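Local coordinates for protein GCN5-related N-acetyltransferase (Brucella melitensis biovar Abortus 2308, PDB 3TCV) that probably transfers an acetyl group from acetyl-CoA to an amine, possibly the N-terminal serine or alanine of a protein, as a GCN5-related N-acetyltransferase, at residues E47-Q52 with D90-S95; G55-A60 with S108-G113; A60-E65 with S131-P136; F101-K106 with G113-M118. One frame throughout, in Å; residues are numbered along the deposited sequence.

Contact 1: residues E47-Q52 with D90-S95; sequences EPLNAQ and DKASKS
L49 meets the last turn of helix 82-94 with CD2, 3.6 Å from A92 CB, and with its branch carbon CG, 3.5 Å from S93 OG. With CG anti to the backbone N (chi1 -176°), the isobutyl group is directed at A92 and S93. Beside it, S93 CB packs against the carbonyl oxygen L49 O at 3.5 Å. The S93 hydroxyl also approaches A51 N, at 3.3 Å, but the angle is poor and no hydrogen bond results; its partner is L89 O, one turn back in the helix. The methyl of A51 closes the other end of the contact, 3.4 Å from D90 OD1. This is the turn that leads from strand 44-48 into helix 51-61 of the GNAT fold, laid against the last turn of the next long helix. A water gives the one polar link across, donating to L49 O at 2.7 Å and, weakly, to S93 O. Behind these groups, N50 holds the N-cap position and its OD1 accepts from K53 N, fixing the start of helix 51-61. R36 NH2 is hydrogen-bonded to S93 O, and F100 lies against both L49 and A92.

Contact 2: residues G55-A60 with S108-G113; sequences GDELFA and SGKVAG
The helical segment 55-60 passes the strand segment 110-113 at 7.1 Å between axes, their directions 47° apart, and E57 and V111 stand nearest each other. E57 reaches across with an extended chain, and its OE1 accepts from V111 N at 2.9 Å. The bond is nearly straight (163° at the hydrogen) and comes in on the anti side of the carboxylate, 21° out of its plane. Alongside the bond, E57 CB rests 3.8 Å from V111 CB. K110 is bent at chi2 and crosses the glutamate side chain at about a right angle; its NZ stays 4.3 Å from E57 OE2, beyond a salt bridge. On the buried side, V111 CG1 packs on L58 CB, and L58 CD1 extends to the carbonyl of G113. G113 and A112 together lie opposite V103, a classic beta bulge. The preceding turn is held by S108 OG, which accepts from K110 N in an ST turn. One water donates to E57 O and V111 O, another to E57 OE2 and G109 O. The glutamate thus has a peptide N-H on one oxygen and a water on the other, and the nearby lysine probably helps to stabilise its negative charge.

Contact 3: residues A60-E65 with S131-P136; sequences AASSVE and SIYWGP
Y133 has its CG anti to the backbone N (chi1 171°), a setting that sends the phenol from strand 126-134 to the end of helix 51-61. There the hydroxyl donates to A61 O at 2.6 Å. It does not lie in the carbonyl plane but is tilted 34° from it, with a C=O...donor angle of 143°. The acceptor itself sits at the edge of the tyrosine ring, near its plane, so the ring comes to the carbonyl edge-on. S62, set with OG beside its backbone N, brings that oxygen obliquely to the ring, 3.8 Å from Y133 CE2; its bonded partner is L58 O, within the helix.

Past the helix end, V64 splits its two methyls. CG2 lies 3.9 Å from Y133 OH, the valine and tyrosine coming from opposite directions, and CG1 meets P136 CG tip to tip, also at 3.9 Å. Within its own segment Y133 is backed by the chain that follows: G135 N lies over the centre of one ring face, 4.0 Å above it. The F71 ring meets it too, and R70 of helix 67-70 touches V64, Y133 and P136.

The contact joins the last turn of helix 51-61 to the end of a central strand of the GNAT sheet. A61 O lies where the helix is ending, and a side-chain hydroxyl serves it from across the contact. The short bond gives this largely buried junction a directional link, and it satisfies the tyrosine hydroxyl and the carbonyl together.

Contact 4: residues F101-K106 with G113-M118; sequences FAVIDK and GRQALM
F101, V103 and Q115 bury the most surface here, and all three side chains lie on one face of the sheet. F101 is gripped through its backbone: F101 N donates to Q115 O at 2.8 Å, nearly along the C=O axis, and Q115 N returns a bond of 3.0 Å to F101 O. V103 N then bonds to G113 O at 2.9 Å, its donor standing 49° above the carbonyl plane, whereas the return bond from G113 N to V103 O is weak. These pairs form the antiparallel beta hairpin of strands 99-105 and 110-121 at the middle of the GNAT sheet, with A102 and R114 a non-hydrogen-bonded pair between two hydrogen-bonded ones. Across the strands, V103 CG2 touches Q115 CG at 3.8 Å and Q115 OE1 at 3.7 Å, the two side chains crossing at about a right angle. Q115 starts with CG between its backbone N and carbonyl carbon (chi1 61°) and continues extended to an amide whose OE1 accepts from W134 NE1 and whose NE2 donates to A147 O. F151 of helix 142-158 meets the F101 ring edge-to-face. From the face opposite Q115, R114 sends its guanidinium to S131 O and E76.

In the fold
The four contacts show how one helix is set between a second helix and a sheet whose own strands are paired. Contacts 1, 2 and 3 follow helix 51-61 from its start to its end, and their segments alternate along the chain. Contact 4 is the hairpin within the sheet, nested in the loop closed by contact 3 and in series after contact 1. Contacts 2 and 3 are nearest, with centres about 8 Å apart, and share A60; contacts 2 and 4 share G113. Contacts 1 and 3, at about 16 Å, do not touch. Backbone pairing joins strands 44-48, 99-105, 110-121 and 126-134, while contacts 2 and 3 set helix 51-61 against the last two of these in the GNAT domain.

Contact 1: residues E47-Q52 with D90-S95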
loop_
_atom_site.group_PDB
_atom_site.type_symbol
_atom_site.label_atom_id
_atom_site.label_comp_id
_atom_site.label_asym_id
_atom_site.label_seq_id
_atom_site.Cartn_x
_atom_site.Cartn_y
_atom_site.Cartn_z
ATOM N N GLU B 47 5.780 -24.851 -8.303
ATOM C CA GLU B 47 6.957 -24.693 -9.148
ATOM C C GLU B 47 7.041 -23.266 -9.697
ATOM O O GLU B 47 6.023 -22.689 -10.108
ATOM C CB GLU B 47 6.889 -25.692 -10.304
ATOM C CG GLU B 47 7.046 -27.133 -9.842
ATOM C CD GLU B 47 6.960 -28.138 -10.969
ATOM O OE1 GLU B 47 6.845 -27.741 -12.142
ATOM O OE2 GLU B 47 6.994 -29.341 -10.671
ATOM N N PRO B 48 8.256 -22.689 -9.725
ATOM C CA PRO B 48 8.405 -21.373 -10.331
ATOM C C PRO B 48 7.795 -21.365 -11.731
ATOM O O PRO B 48 8.060 -22.281 -12.519
ATOM C CB PRO B 48 9.926 -21.191 -10.383
ATOM C CG PRO B 48 10.395 -21.965 -9.200
ATOM C CD PRO B 48 9.535 -23.190 -9.199
ATOM N N LEU B 49 6.962 -20.377 -12.029
ATOM C CA LEU B 49 6.183 -20.440 -13.269
ATOM C C LEU B 49 7.149 -20.442 -14.468
ATOM O O LEU B 49 8.048 -19.617 -14.530
ATOM C CB LEU B 49 5.192 -19.284 -13.367
ATOM C CG LEU B 49 4.239 -19.257 -14.555
ATOM C CD1 LEU B 49 3.385 -20.496 -14.553
ATOM C CD2 LEU B 49 3.378 -17.987 -14.537
ATOM N N ASN B 50 6.930 -21.380 -15.383
ATOM C CA ASN B 50 7.744 -21.546 -16.605
ATOM C C ASN B 50 6.821 -21.799 -17.799
ATOM O O ASN B 50 6.016 -22.732 -17.792
ATOM C CB ASN B 50 8.754 -22.688 -16.413
ATOM C CG ASN B 50 9.558 -22.994 -17.675
ATOM O OD1 ASN B 50 9.099 -23.724 -18.533
ATOM N ND2 ASN B 50 10.769 -22.439 -17.773
ATOM N N ALA B 51 6.955 -20.957 -18.823
ATOM C CA ALA B 51 6.052 -20.969 -19.950
ATOM C C ALA B 51 6.015 -22.314 -20.662
ATOM O O ALA B 51 4.935 -22.828 -20.936
ATOM C CB ALA B 51 6.407 -19.853 -20.927
ATOM N N GLN B 52 7.188 -22.878 -20.950
ATOM C CA GLN B 52 7.291 -24.147 -21.684
ATOM C C GLN B 52 6.775 -25.315 -20.846
ATOM O O GLN B 52 6.049 -26.163 -21.345
ATOM C CB GLN B 52 8.741 -24.397 -22.148
ATOM N N ASP B 90 4.348 -15.485 -20.646
ATOM C CA ASP B 90 5.768 -15.125 -20.722
ATOM C C ASP B 90 6.141 -14.016 -19.730
ATOM O O ASP B 90 7.165 -14.090 -19.048
ATOM C CB ASP B 90 6.129 -14.716 -22.147
ATOM C CG ASP B 90 5.953 -15.851 -23.130
ATOM O OD1 ASP B 90 5.726 -16.998 -22.683
ATOM O OD2 ASP B 90 6.013 -15.600 -24.354
ATOM N N LYS B 91 5.328 -12.974 -19.660
ATOM C CA LYS B 91 5.607 -11.874 -18.731
ATOM C C LYS B 91 5.588 -12.383 -17.285
ATOM O O LYS B 91 6.500 -12.088 -16.495
ATOM C CB LYS B 91 4.595 -10.765 -18.909
ATOM C CG LYS B 91 4.874 -9.546 -18.068
ATOM C CD LYS B 91 3.765 -8.523 -18.258
ATOM C CE LYS B 91 4.110 -7.218 -17.555
ATOM N NZ LYS B 91 2.861 -6.452 -17.314
ATOM N N ALA B 92 4.571 -13.171 -16.957
ATOM C CA ALA B 92 4.429 -13.737 -15.601
ATOM C C ALA B 92 5.597 -14.662 -15.232
ATOM O O ALA B 92 6.077 -14.619 -14.097
ATOM C CB ALA B 92 3.100 -14.478 -15.440
ATOM N N SER B 93 6.038 -15.491 -16.181
ATOM C CA SER B 93 7.159 -16.420 -15.940
ATOM C C SER B 93 8.491 -15.692 -15.667
ATOM O O SER B 93 9.299 -16.133 -14.821
ATOM C CB SER B 93 7.305 -17.382 -17.125
ATOM O OG SER B 93 6.121 -18.156 -17.309
ATOM N N LYS B 94 8.703 -14.577 -16.370
ATOM C CA LYS B 94 9.920 -13.763 -16.246
ATOM C C LYS B 94 9.873 -12.760 -15.072
ATOM O O LYS B 94 10.923 -12.330 -14.599
ATOM C CB LYS B 94 10.203 -13.025 -17.569
ATOM N N SER B 95 8.673 -12.385 -14.621
ATOM C CA SER B 95 8.489 -11.361 -13.575
ATOM C C SER B 95 9.196 -11.707 -12.257
ATOM O O SER B 95 9.165 -12.860 -11.815
ATOM C CB SER B 95 6.991 -11.202 -13.282
ATOM O OG SER B 95 6.728 -10.152 -12.377
HETATM O O HOH W 1 9.949 -18.740 -12.832
#

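Contact 2: residues G55-A60 with S108-G113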
loop_
_atom_site.group_PDB
_atom_site.type_symbol
_atom_site.label_atom_id
_atom_site.label_comp_id
_atom_site.label_asym_id
_atom_site.label_seq_id
_atom_site.Cartn_x
_atom_site.Cartn_y
_atom_site.Cartn_z
ATOM N N GLY B 55 2.722 -23.916 -19.495
ATOM C CA GLY B 55 1.818 -23.149 -20.346
ATOM C C GLY B 55 0.565 -23.867 -20.787
ATOM O O GLY B 55 -0.540 -23.333 -20.671
ATOM N N ASP B 56 0.724 -25.077 -21.325
ATOM C CA ASP B 56 -0.428 -25.807 -21.839
ATOM C C ASP B 56 -1.434 -26.165 -20.755
ATOM O O ASP B 56 -2.640 -25.937 -20.924
ATOM C CB ASP B 56 0.011 -27.053 -22.602
ATOM C CG ASP B 56 0.786 -26.711 -23.880
ATOM O OD1 ASP B 56 0.821 -25.518 -24.297
ATOM O OD2 ASP B 56 1.370 -27.636 -24.470
ATOM N N GLU B 57 -0.949 -26.716 -19.645
ATOM C CA GLU B 57 -1.835 -27.137 -18.578
ATOM C C GLU B 57 -2.422 -25.930 -17.848
ATOM O O GLU B 57 -3.561 -25.984 -17.418
ATOM C CB GLU B 57 -1.140 -28.104 -17.603
ATOM C CG GLU B 57 -0.816 -29.452 -18.230
ATOM C CD GLU B 57 -0.115 -30.425 -17.290
ATOM O OE1 GLU B 57 0.044 -30.142 -16.085
ATOM O OE2 GLU B 57 0.301 -31.509 -17.772
ATOM N N LEU B 58 -1.672 -24.833 -17.734
ATOM C CA LEU B 58 -2.235 -23.638 -17.072
ATOM C C LEU B 58 -3.267 -22.993 -17.985
ATOM O O LEU B 58 -4.279 -22.475 -17.518
ATOM C CB LEU B 58 -1.153 -22.626 -16.680
ATOM C CG LEU B 58 -1.650 -21.378 -15.946
ATOM C CD1 LEU B 58 -2.385 -21.770 -14.672
ATOM C CD2 LEU B 58 -0.474 -20.445 -15.679
ATOM N N PHE B 59 -3.027 -23.038 -19.295
ATOM C CA PHE B 59 -4.036 -22.568 -20.233
ATOM C C PHE B 59 -5.320 -23.361 -20.027
ATOM O O PHE B 59 -6.397 -22.790 -19.973
ATOM C CB PHE B 59 -3.603 -22.688 -21.700
ATOM C CG PHE B 59 -4.747 -22.477 -22.661
ATOM C CD1 PHE B 59 -5.302 -21.224 -22.832
ATOM C CD2 PHE B 59 -5.307 -23.555 -23.340
ATOM C CE1 PHE B 59 -6.388 -21.045 -23.673
ATOM C CE2 PHE B 59 -6.382 -23.381 -24.200
ATOM C CZ PHE B 59 -6.927 -22.128 -24.369
ATOM N N ALA B 60 -5.201 -24.683 -19.927
ATOM C CA ALA B 60 -6.346 -25.551 -19.713
ATOM C C ALA B 60 -7.117 -25.145 -18.459
ATOM O O ALA B 60 -8.337 -24.942 -18.485
ATOM C CB ALA B 60 -5.892 -27.000 -19.591
ATOM N N SER B 108 -3.584 -35.474 -9.573
ATOM C CA SER B 108 -3.649 -35.578 -11.034
ATOM C C SER B 108 -2.315 -35.365 -11.729
ATOM O O SER B 108 -2.151 -35.724 -12.899
ATOM C CB SER B 108 -4.652 -34.570 -11.576
ATOM O OG SER B 108 -4.268 -33.247 -11.245
ATOM N N GLY B 109 -1.356 -34.774 -11.027
ATOM C CA GLY B 109 -0.116 -34.320 -11.645
ATOM C C GLY B 109 -0.234 -33.094 -12.548
ATOM O O GLY B 109 0.756 -32.701 -13.158
ATOM N N LYS B 110 -1.419 -32.478 -12.612
ATOM C CA LYS B 110 -1.700 -31.374 -13.536
ATOM C C LYS B 110 -1.544 -30.013 -12.865
ATOM O O LYS B 110 -1.838 -29.861 -11.687
ATOM C CB LYS B 110 -3.143 -31.433 -14.055
ATOM C CG LYS B 110 -3.599 -32.736 -14.707
ATOM C CD LYS B 110 -2.864 -33.037 -15.977
ATOM C CE LYS B 110 -3.460 -34.270 -16.666
ATOM N NZ LYS B 110 -2.480 -34.832 -17.638
ATOM N N VAL B 111 -1.119 -29.027 -13.640
ATOM C CA VAL B 111 -1.151 -27.640 -13.178
ATOM C C VAL B 111 -2.616 -27.285 -12.967
ATOM O O VAL B 111 -3.467 -27.532 -13.830
ATOM C CB VAL B 111 -0.497 -26.684 -14.190
ATOM C CG1 VAL B 111 -0.676 -25.223 -13.748
ATOM C CG2 VAL B 111 0.979 -27.058 -14.410
ATOM N N ALA B 112 -2.919 -26.764 -11.788
ATOM C CA ALA B 112 -4.304 -26.476 -11.414
ATOM C C ALA B 112 -4.578 -24.985 -11.255
ATOM O O ALA B 112 -5.720 -24.574 -11.182
ATOM C CB ALA B 112 -4.641 -27.206 -10.125
ATOM N N GLY B 113 -3.526 -24.193 -11.217
ATOM C CA GLY B 113 -3.662 -22.756 -11.037
ATOM C C GLY B 113 -2.331 -22.092 -10.900
ATOM O O GLY B 113 -1.279 -22.669 -11.240
HETATM O O HOH W 2 -4.547 -28.288 -16.264
HETATM O O HOH W 3 0.505 -33.474 -16.277
#

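Contact 3: residues A60-E65 with S131-P136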
loop_
_atom_site.group_PDB
_atom_site.type_symbol
_atom_site.label_atom_id
_atom_site.label_comp_id
_atom_site.label_asym_id
_atom_site.label_seq_id
_atom_site.Cartn_x
_atom_site.Cartn_y
_atom_site.Cartn_z
ATOM N N ALA B 60 -5.201 -24.683 -19.927
ATOM C CA ALA B 60 -6.346 -25.551 -19.713
ATOM C C ALA B 60 -7.117 -25.145 -18.459
ATOM O O ALA B 60 -8.337 -24.942 -18.485
ATOM C CB ALA B 60 -5.892 -27.000 -19.591
ATOM N N ALA B 61 -6.389 -25.043 -17.358
ATOM C CA ALA B 61 -6.992 -24.631 -16.075
ATOM C C ALA B 61 -7.689 -23.269 -16.165
ATOM O O ALA B 61 -8.725 -23.041 -15.529
ATOM C CB ALA B 61 -5.932 -24.632 -14.975
ATOM N N SER B 62 -7.131 -22.379 -16.980
ATOM C CA SER B 62 -7.590 -20.985 -17.069
ATOM C C SER B 62 -8.676 -20.774 -18.118
ATOM O O SER B 62 -9.125 -19.663 -18.311
ATOM C CB SER B 62 -6.407 -20.038 -17.315
ATOM O OG SER B 62 -5.388 -20.236 -16.326
ATOM N N SER B 63 -9.081 -21.847 -18.803
ATOM C CA SER B 63 -10.073 -21.749 -19.886
ATOM C C SER B 63 -11.174 -22.800 -19.713
ATOM O O SER B 63 -11.840 -23.186 -20.676
ATOM C CB SER B 63 -9.385 -21.868 -21.263
ATOM O OG SER B 63 -8.571 -23.033 -21.354
ATOM N N VAL B 64 -11.373 -23.238 -18.471
ATOM C CA VAL B 64 -12.464 -24.147 -18.129
ATOM C C VAL B 64 -13.811 -23.467 -18.406
ATOM O O VAL B 64 -13.891 -22.247 -18.563
ATOM C CB VAL B 64 -12.399 -24.590 -16.648
ATOM C CG1 VAL B 64 -11.201 -25.486 -16.412
ATOM C CG2 VAL B 64 -12.356 -23.369 -15.727
ATOM N N GLU B 65 -14.866 -24.287 -18.460
ATOM C CA GLU B 65 -16.212 -23.859 -18.824
ATOM C C GLU B 65 -16.682 -22.617 -18.073
ATOM O O GLU B 65 -17.314 -21.752 -18.661
ATOM C CB GLU B 65 -17.225 -25.007 -18.616
ATOM N N SER B 131 -2.231 -12.493 -6.758
ATOM C CA SER B 131 -2.324 -13.020 -8.111
ATOM C C SER B 131 -2.841 -14.474 -8.078
ATOM O O SER B 131 -2.380 -15.297 -8.844
ATOM C CB SER B 131 -0.949 -12.982 -8.798
ATOM O OG SER B 131 -0.331 -11.692 -8.710
ATOM N N ILE B 132 -3.757 -14.776 -7.182
ATOM C CA ILE B 132 -4.209 -16.166 -6.977
ATOM C C ILE B 132 -5.274 -16.580 -7.986
ATOM O O ILE B 132 -6.306 -15.930 -8.118
ATOM C CB ILE B 132 -4.805 -16.345 -5.550
ATOM C CG1 ILE B 132 -3.712 -16.126 -4.493
ATOM C CG2 ILE B 132 -5.460 -17.732 -5.409
ATOM C CD1 ILE B 132 -4.248 -16.087 -3.066
ATOM N N TYR B 133 -5.014 -17.670 -8.705
ATOM C CA TYR B 133 -6.056 -18.367 -9.428
ATOM C C TYR B 133 -5.936 -19.844 -9.092
ATOM O O TYR B 133 -4.969 -20.495 -9.500
ATOM C CB TYR B 133 -5.959 -18.183 -10.954
ATOM C CG TYR B 133 -6.919 -19.092 -11.671
ATOM C CD1 TYR B 133 -8.282 -19.029 -11.395
ATOM C CD2 TYR B 133 -6.489 -20.030 -12.595
ATOM C CE1 TYR B 133 -9.190 -19.885 -12.003
ATOM C CE2 TYR B 133 -7.399 -20.895 -13.222
ATOM C CZ TYR B 133 -8.740 -20.810 -12.926
ATOM O OH TYR B 133 -9.686 -21.638 -13.524
ATOM N N TRP B 134 -6.922 -20.343 -8.341
ATOM C CA TRP B 134 -7.019 -21.751 -7.995
ATOM C C TRP B 134 -8.216 -22.334 -8.699
ATOM O O TRP B 134 -9.364 -22.082 -8.336
ATOM C CB TRP B 134 -7.136 -21.920 -6.487
ATOM C CG TRP B 134 -5.928 -21.492 -5.697
ATOM C CD1 TRP B 134 -4.596 -21.516 -6.074
ATOM C CD2 TRP B 134 -5.928 -21.008 -4.311
ATOM N NE1 TRP B 134 -3.795 -21.052 -5.060
ATOM C CE2 TRP B 134 -4.535 -20.762 -3.963
ATOM C CE3 TRP B 134 -6.914 -20.747 -3.377
ATOM C CZ2 TRP B 134 -4.172 -20.248 -2.737
ATOM C CZ3 TRP B 134 -6.535 -20.230 -2.134
ATOM C CH2 TRP B 134 -5.195 -19.986 -1.828
ATOM N N GLY B 135 -7.949 -23.106 -9.748
ATOM C CA GLY B 135 -8.992 -23.665 -10.574
ATOM C C GLY B 135 -9.701 -24.851 -9.960
ATOM O O GLY B 135 -9.426 -25.260 -8.819
ATOM N N PRO B 136 -10.639 -25.411 -10.713
ATOM C CA PRO B 136 -11.537 -26.448 -10.200
ATOM C C PRO B 136 -10.856 -27.714 -9.678
ATOM O O PRO B 136 -11.418 -28.367 -8.802
ATOM C CB PRO B 136 -12.448 -26.754 -11.383
ATOM C CG PRO B 136 -11.768 -26.232 -12.585
ATOM C CD PRO B 136 -10.831 -25.152 -12.150
#

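Contact 4: residues F101-K106 with G113-M118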
loop_
_atom_site.group_PDB
_atom_site.type_symbol
_atom_site.label_atom_id
_atom_site.label_comp_id
_atom_site.label_asym_id
_atom_site.label_seq_id
_atom_site.Cartn_x
_atom_site.Cartn_y
_atom_site.Cartn_z
ATOM N N PHE B 101 4.294 -18.679 -9.281
ATOM C CA PHE B 101 4.424 -20.122 -9.155
ATOM C C PHE B 101 3.227 -20.819 -9.761
ATOM O O PHE B 101 2.074 -20.414 -9.534
ATOM C CB PHE B 101 4.523 -20.516 -7.674
ATOM C CG PHE B 101 5.788 -20.048 -7.029
ATOM C CD1 PHE B 101 6.825 -20.948 -6.777
ATOM C CD2 PHE B 101 5.976 -18.703 -6.711
ATOM C CE1 PHE B 101 8.027 -20.507 -6.232
ATOM C CE2 PHE B 101 7.177 -18.268 -6.159
ATOM C CZ PHE B 101 8.195 -19.166 -5.917
ATOM N N ALA B 102 3.483 -21.895 -10.494
ATOM C CA ALA B 102 2.418 -22.799 -10.894
ATOM C C ALA B 102 2.047 -23.625 -9.689
ATOM O O ALA B 102 2.934 -24.049 -8.916
ATOM C CB ALA B 102 2.859 -23.705 -12.036
ATOM N N VAL B 103 0.750 -23.892 -9.545
ATOM C CA VAL B 103 0.227 -24.706 -8.456
ATOM C C VAL B 103 -0.199 -26.033 -9.083
ATOM O O VAL B 103 -1.154 -26.082 -9.873
ATOM C CB VAL B 103 -0.983 -24.043 -7.753
ATOM C CG1 VAL B 103 -1.442 -24.875 -6.562
ATOM C CG2 VAL B 103 -0.640 -22.623 -7.310
ATOM N N ILE B 104 0.531 -27.093 -8.741
ATOM C CA ILE B 104 0.324 -28.418 -9.327
ATOM C C ILE B 104 -0.453 -29.332 -8.382
ATOM O O ILE B 104 -0.043 -29.579 -7.264
ATOM C CB ILE B 104 1.667 -29.081 -9.705
ATOM C CG1 ILE B 104 2.334 -28.322 -10.868
ATOM C CG2 ILE B 104 1.447 -30.519 -10.153
ATOM C CD1 ILE B 104 3.695 -27.733 -10.573
ATOM N N ASP B 105 -1.582 -29.834 -8.841
ATOM C CA ASP B 105 -2.372 -30.775 -8.063
ATOM C C ASP B 105 -1.691 -32.137 -8.132
ATOM O O ASP B 105 -1.578 -32.727 -9.217
ATOM C CB ASP B 105 -3.786 -30.870 -8.639
ATOM C CG ASP B 105 -4.617 -31.966 -7.995
ATOM O OD1 ASP B 105 -4.808 -31.919 -6.757
ATOM O OD2 ASP B 105 -5.090 -32.859 -8.737
ATOM N N LYS B 106 -1.236 -32.631 -6.983
ATOM C CA LYS B 106 -0.410 -33.842 -6.979
ATOM C C LYS B 106 -1.206 -35.070 -7.373
ATOM O O LYS B 106 -0.679 -35.940 -8.058
ATOM C CB LYS B 106 0.267 -34.057 -5.635
ATOM C CG LYS B 106 1.464 -33.138 -5.434
ATOM C CD LYS B 106 2.123 -33.328 -4.082
ATOM C CE LYS B 106 2.631 -34.748 -3.912
ATOM N NZ LYS B 106 3.546 -34.846 -2.758
ATOM N N GLY B 113 -3.526 -24.193 -11.217
ATOM C CA GLY B 113 -3.662 -22.756 -11.037
ATOM C C GLY B 113 -2.331 -22.092 -10.900
ATOM O O GLY B 113 -1.279 -22.669 -11.240
ATOM N N ARG B 114 -2.346 -20.882 -10.366
ATOM C CA ARG B 114 -1.107 -20.142 -10.171
ATOM C C ARG B 114 -1.293 -19.136 -9.034
ATOM O O ARG B 114 -2.427 -18.837 -8.666
ATOM C CB ARG B 114 -0.651 -19.467 -11.487
ATOM C CG ARG B 114 -1.734 -18.793 -12.311
ATOM C CD ARG B 114 -2.163 -17.416 -11.816
ATOM N NE ARG B 114 -3.033 -16.731 -12.778
ATOM C CZ ARG B 114 -3.483 -15.482 -12.669
ATOM N NH1 ARG B 114 -3.190 -14.750 -11.606
ATOM N NH2 ARG B 114 -4.211 -14.942 -13.637
ATOM N N GLN B 115 -0.181 -18.663 -8.482
ATOM C CA GLN B 115 -0.195 -17.680 -7.391
ATOM C C GLN B 115 1.172 -17.009 -7.324
ATOM O O GLN B 115 2.108 -17.484 -7.951
ATOM C CB GLN B 115 -0.516 -18.368 -6.050
ATOM C CG GLN B 115 0.473 -19.436 -5.614
ATOM C CD GLN B 115 0.041 -20.204 -4.366
ATOM O OE1 GLN B 115 -1.108 -20.616 -4.256
ATOM N NE2 GLN B 115 0.977 -20.435 -3.437
ATOM N N ALA B 116 1.293 -15.933 -6.553
ATOM C CA ALA B 116 2.546 -15.194 -6.508
ATOM C C ALA B 116 2.820 -14.587 -5.155
ATOM O O ALA B 116 1.888 -14.268 -4.398
ATOM C CB ALA B 116 2.538 -14.101 -7.587
ATOM N N LEU B 117 4.106 -14.462 -4.851
ATOM C CA LEU B 117 4.606 -13.576 -3.807
ATOM C C LEU B 117 4.862 -12.240 -4.480
ATOM O O LEU B 117 5.484 -12.194 -5.563
ATOM C CB LEU B 117 5.885 -14.135 -3.174
ATOM C CG LEU B 117 5.696 -15.431 -2.359
ATOM C CD1 LEU B 117 7.049 -16.020 -1.977
ATOM C CD2 LEU B 117 4.822 -15.183 -1.114
ATOM N N MET B 118 4.343 -11.168 -3.899
ATOM C CA MET B 118 4.357 -9.870 -4.569
ATOM C C MET B 118 4.423 -8.726 -3.584
ATOM O O MET B 118 4.291 -8.925 -2.394
ATOM C CB MET B 118 3.119 -9.720 -5.468
ATOM C CG MET B 118 1.783 -9.784 -4.745
ATOM S SD MET B 118 0.405 -9.875 -5.924
ATOM C CE MET B 118 0.280 -8.130 -6.304
#